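Local coordinates for DUF3209 family protein (PDB 2EHW) that is of unknown function, an all-helical protein from Thermus thermophilus with a long C-terminal helix predicted in part to form a coiled coil, at residues A8-A12 with L41-A45; L50-E54 with L91-R95. One frame throughout, in Å; residues are numbered along the deposited sequence.

Interaction 1 (A8-A12 with L41-A45); sequences ALRIA and LKRLA
Ala8 sets its methyl against helix 39-46, where it overlaps Leu44, Leu41 and Ala45 at once. Its CB lies 3.8 Å from Leu44 CD2 and equally near the carbonyl oxygen of Leu41, with the CD2 branch of Leu41 a little farther off. Leu44 reaches it because its CG stands anti to the backbone N (chi1 180°), which swings the branched end round to the Ala8 methyl; CG and CD2 then both rest against that methyl, close to the backbone N of Leu9.

With alanine at the crossing point of both helices, the backbones come unusually near: the CA atoms of Ala8 and Ala45 are 4.5 Å apart, and the axes of the two segments, 8.2 Å apart at closest approach, run in the same general direction at 27°. This is close packing through small residues, and it brings in a CA-H...O contact of the kind found where helices touch backbone to backbone: Ala45 CA faces Ala8 O at 3.5 Å. That oxygen also accepts the helical bond from Ala12 N.

One turn on, the Ala12 methyl meets the C-terminal carbonyls of helix 39-46, its CB 3.4 Å from Leu44 O. Ile11 brings in its CG2 branch, 3.6 Å from Ala45 O and also against the Ala45 methyl. All the touching residues are buried. Helix 25-31 adds Leu31, against Ala8 and Leu41, while Leu53 of helix 50-70 packs on Ala12 and Leu44.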
loop_
_atom_site.group_PDB
_atom_site.type_symbol
_atom_site.label_atom_id
_atom_site.label_comp_id
_atom_site.label_asym_id
_atom_site.label_seq_id
_atom_site.Cartn_x
_atom_site.Cartn_y
_atom_site.Cartn_z
ATOM N N ALA A 8 7.935 -0.293 -3.382
ATOM C CA ALA A 8 6.878 0.530 -3.960
ATOM C C ALA A 8 5.896 0.944 -2.883
ATOM O O ALA A 8 5.484 2.097 -2.808
ATOM C CB ALA A 8 6.152 -0.244 -5.069
ATOM N N LEU A 9 5.528 -0.010 -2.042
ATOM C CA LEU A 9 4.590 0.249 -0.964
ATOM C C LEU A 9 5.197 1.203 0.053
ATOM O O LEU A 9 4.510 2.083 0.569
ATOM C CB LEU A 9 4.201 -1.064 -0.284
ATOM C CG LEU A 9 3.266 -1.002 0.918
ATOM C CD1 LEU A 9 2.065 -0.123 0.610
ATOM C CD2 LEU A 9 2.818 -2.424 1.261
ATOM N N ARG A 10 6.485 1.043 0.338
ATOM C CA ARG A 10 7.105 1.934 1.302
ATOM C C ARG A 10 7.130 3.357 0.741
ATOM O O ARG A 10 6.983 4.338 1.473
ATOM C CB ARG A 10 8.528 1.486 1.646
ATOM C CG ARG A 10 9.011 2.168 2.913
ATOM C CD ARG A 10 10.384 1.760 3.384
ATOM N NE ARG A 10 10.833 2.702 4.414
ATOM C CZ ARG A 10 11.996 2.635 5.048
ATOM N NH1 ARG A 10 12.309 3.539 5.962
ATOM N NH2 ARG A 10 12.848 1.663 4.767
ATOM N N ILE A 11 7.308 3.469 -0.568
ATOM C CA ILE A 11 7.337 4.778 -1.201
ATOM C C ILE A 11 6.006 5.503 -1.035
ATOM O O ILE A 11 5.973 6.653 -0.605
ATOM C CB ILE A 11 7.681 4.651 -2.701
ATOM C CG1 ILE A 11 9.145 4.234 -2.838
ATOM C CG2 ILE A 11 7.431 5.966 -3.420
ATOM C CD1 ILE A 11 9.592 3.989 -4.264
ATOM N N ALA A 12 4.907 4.827 -1.351
ATOM C CA ALA A 12 3.590 5.452 -1.247
ATOM C C ALA A 12 3.296 5.895 0.186
ATOM O O ALA A 12 2.777 6.986 0.419
ATOM C CB ALA A 12 2.506 4.487 -1.734
ATOM N N LEU A 41 3.509 -1.645 -10.278
ATOM C CA LEU A 41 4.468 -1.159 -9.295
ATOM C C LEU A 41 4.510 0.359 -9.364
ATOM O O LEU A 41 4.592 1.035 -8.337
ATOM C CB LEU A 41 5.853 -1.757 -9.561
ATOM C CG LEU A 41 5.998 -3.257 -9.273
ATOM C CD1 LEU A 41 7.349 -3.766 -9.765
ATOM C CD2 LEU A 41 5.849 -3.503 -7.771
ATOM N N LYS A 42 4.437 0.898 -10.575
ATOM C CA LYS A 42 4.449 2.345 -10.746
ATOM C C LYS A 42 3.185 2.938 -10.151
ATOM O O LYS A 42 3.235 3.941 -9.445
ATOM C CB LYS A 42 4.536 2.733 -12.226
ATOM C CG LYS A 42 4.450 4.246 -12.428
ATOM C CD LYS A 42 4.661 4.674 -13.873
ATOM C CE LYS A 42 4.670 6.194 -13.969
ATOM N NZ LYS A 42 4.883 6.678 -15.357
ATOM N N ARG A 43 2.047 2.323 -10.450
ATOM C CA ARG A 43 0.776 2.804 -9.915
ATOM C C ARG A 43 0.774 2.727 -8.389
ATOM O O ARG A 43 0.194 3.584 -7.725
ATOM C CB ARG A 43 -0.391 1.975 -10.452
ATOM C CG ARG A 43 -0.815 2.308 -11.875
ATOM C CD ARG A 43 -2.137 1.619 -12.208
ATOM N NE ARG A 43 -1.982 0.184 -12.450
ATOM C CZ ARG A 43 -1.424 -0.328 -13.543
ATOM N NH1 ARG A 43 -1.323 -1.645 -13.690
ATOM N NH2 ARG A 43 -0.967 0.480 -14.495
ATOM N N LEU A 44 1.412 1.691 -7.848
ATOM C CA LEU A 44 1.489 1.497 -6.401
ATOM C C LEU A 44 2.324 2.597 -5.728
ATOM O O LEU A 44 1.869 3.243 -4.785
ATOM C CB LEU A 44 2.092 0.113 -6.090
ATOM C CG LEU A 44 2.272 -0.312 -4.624
ATOM C CD1 LEU A 44 0.975 -0.119 -3.859
ATOM C CD2 LEU A 44 2.720 -1.769 -4.564
ATOM N N ALA A 45 3.539 2.814 -6.228
ATOM C CA ALA A 45 4.419 3.829 -5.657
ATOM C C ALA A 45 3.841 5.243 -5.696
ATOM O O ALA A 45 4.145 6.057 -4.828
ATOM C CB ALA A 45 5.780 3.806 -6.363
#

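Interaction 2 (L50-E54 with L91-R95); sequences LPALE and LKALR
Glu54 and Arg95 make the polar part of this contact, a salt bridge in which Arg95 NH1 donates to Glu54 OE1 at 2.9 Å. The bond is bent, 135° at the hydrogen, partly because the oxygen is tilted from the guanidinium plane; seen from Glu54, NH1 arrives from above the carboxylate plane, and the two flat groups are turned 45° against each other. Arg95 spans the gap with its chain extended from CG to NE. Pro51 lies over one face of the guanidinium, its CG 3.7 Å from NH1 and offset toward the rim. The other carboxylate oxygen, Glu54 OE2, sits against the backbone of helix 75-115, 3.2 Å from Lys92 CA, and beside Lys92 CG.

The apolar contacts flank this bridge. Leu91 CD2 packs on Glu54 CG at 3.8 Å and reaches Leu53 CG at 4.2 Å. Leu50 slides past Arg95 in the opposite direction, bringing its CD1 to 3.8 Å from Arg95 CA.

The two segments run nearly antiparallel, at 164°, their axes 10.4 Å apart at closest approach, and join the first turn of helix 50-70 to the predicted coiled-coil part of helix 75-115, while Leu53 also packs on Ile13 of helix 4-16.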
loop_
_atom_site.group_PDB
_atom_site.type_symbol
_atom_site.label_atom_id
_atom_site.label_comp_id
_atom_site.label_asym_id
_atom_site.label_seq_id
_atom_site.Cartn_x
_atom_site.Cartn_y
_atom_site.Cartn_z
ATOM N N LEU A 50 -5.873 5.916 -0.249
ATOM C CA LEU A 50 -5.805 4.569 0.293
ATOM C C LEU A 50 -6.431 3.555 -0.664
ATOM O O LEU A 50 -5.819 2.531 -0.988
ATOM C CB LEU A 50 -6.477 4.531 1.666
ATOM C CG LEU A 50 -5.779 5.444 2.682
ATOM C CD1 LEU A 50 -6.500 5.394 4.016
ATOM C CD2 LEU A 50 -4.329 5.023 2.841
ATOM N N PRO A 51 -7.644 3.838 -1.159
ATOM C CA PRO A 51 -8.264 2.881 -2.084
ATOM C C PRO A 51 -7.346 2.544 -3.255
ATOM O O PRO A 51 -7.137 1.370 -3.580
ATOM C CB PRO A 51 -9.531 3.604 -2.536
ATOM C CG PRO A 51 -9.892 4.430 -1.327
ATOM C CD PRO A 51 -8.540 4.977 -0.893
ATOM N N ALA A 52 -6.805 3.575 -3.894
ATOM C CA ALA A 52 -5.907 3.369 -5.028
ATOM C C ALA A 52 -4.678 2.600 -4.576
ATOM O O ALA A 52 -4.087 1.837 -5.338
ATOM C CB ALA A 52 -5.486 4.714 -5.632
ATOM N N LEU A 53 -4.280 2.805 -3.327
ATOM C CA LEU A 53 -3.111 2.106 -2.820
ATOM C C LEU A 53 -3.418 0.609 -2.727
ATOM O O LEU A 53 -2.666 -0.215 -3.228
ATOM C CB LEU A 53 -2.716 2.672 -1.459
ATOM C CG LEU A 53 -1.261 2.469 -1.045
ATOM C CD1 LEU A 53 -0.333 2.721 -2.229
ATOM C CD2 LEU A 53 -0.941 3.411 0.101
ATOM N N GLU A 54 -4.538 0.268 -2.099
ATOM C CA GLU A 54 -4.937 -1.125 -1.969
ATOM C C GLU A 54 -5.134 -1.762 -3.345
ATOM O O GLU A 54 -4.704 -2.884 -3.575
ATOM C CB GLU A 54 -6.236 -1.246 -1.163
ATOM C CG GLU A 54 -6.241 -0.437 0.111
ATOM C CD GLU A 54 -7.260 -0.926 1.121
ATOM O OE1 GLU A 54 -8.457 -1.054 0.780
ATOM O OE2 GLU A 54 -6.857 -1.182 2.275
ATOM N N LEU A 91 -2.515 -2.459 5.871
ATOM C CA LEU A 91 -2.969 -1.333 5.067
ATOM C C LEU A 91 -4.490 -1.221 5.182
ATOM O O LEU A 91 -5.029 -0.120 5.322
ATOM C CB LEU A 91 -2.559 -1.516 3.602
ATOM C CG LEU A 91 -3.127 -0.517 2.587
ATOM C CD1 LEU A 91 -2.772 0.912 2.987
ATOM C CD2 LEU A 91 -2.582 -0.841 1.195
ATOM N N LYS A 92 -5.178 -2.358 5.133
ATOM C CA LYS A 92 -6.631 -2.350 5.248
ATOM C C LYS A 92 -7.026 -1.825 6.627
ATOM O O LYS A 92 -8.022 -1.118 6.773
ATOM C CB LYS A 92 -7.209 -3.754 5.044
ATOM C CG LYS A 92 -7.123 -4.291 3.613
ATOM C CD LYS A 92 -7.844 -5.640 3.490
ATOM C CE LYS A 92 -9.321 -5.505 3.888
ATOM N NZ LYS A 92 -9.977 -6.813 4.209
ATOM N N ALA A 93 -6.231 -2.176 7.631
ATOM C CA ALA A 93 -6.466 -1.734 8.997
ATOM C C ALA A 93 -6.336 -0.208 9.064
ATOM O O ALA A 93 -7.140 0.467 9.708
ATOM C CB ALA A 93 -5.461 -2.385 9.941
ATOM N N LEU A 94 -5.323 0.330 8.396
ATOM C CA LEU A 94 -5.121 1.772 8.400
ATOM C C LEU A 94 -6.332 2.461 7.753
ATOM O O LEU A 94 -6.822 3.489 8.239
ATOM C CB LEU A 94 -3.842 2.128 7.636
ATOM C CG LEU A 94 -3.322 3.568 7.757
ATOM C CD1 LEU A 94 -2.806 3.835 9.181
ATOM C CD2 LEU A 94 -2.182 3.774 6.748
ATOM N N ARG A 95 -6.825 1.880 6.666
ATOM C CA ARG A 95 -7.971 2.451 5.971
ATOM C C ARG A 95 -9.235 2.413 6.821
ATOM O O ARG A 95 -10.002 3.377 6.837
ATOM C CB ARG A 95 -8.225 1.725 4.651
ATOM C CG ARG A 95 -9.553 2.111 4.019
ATOM C CD ARG A 95 -9.687 1.548 2.636
ATOM N NE ARG A 95 -10.986 1.847 2.039
ATOM C CZ ARG A 95 -11.306 1.558 0.779
ATOM N NH1 ARG A 95 -10.417 0.966 -0.012
ATOM N NH2 ARG A 95 -12.511 1.861 0.310
#

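From the N terminus, helix 4-16 is followed by helix 25-31 and then helix 39-46, whose return against the first helix in interaction 1 closes a loop of 28 residues. The chain then passes through a short connection into helix 50-70, turns, and runs back along helix 75-115, so that interaction 2 closes a second, largely helical loop of 36 residues. The two loops lie in series, neither enclosing nor crossing the other. The centres of the two contacts are about 12 Å apart, and they meet at Leu53, whose CD1 lies 3.4 Å from Ala12 CB. Through that leucine the N-terminal helices are tied to the antiparallel pair formed by helices 50-70 and 75-115.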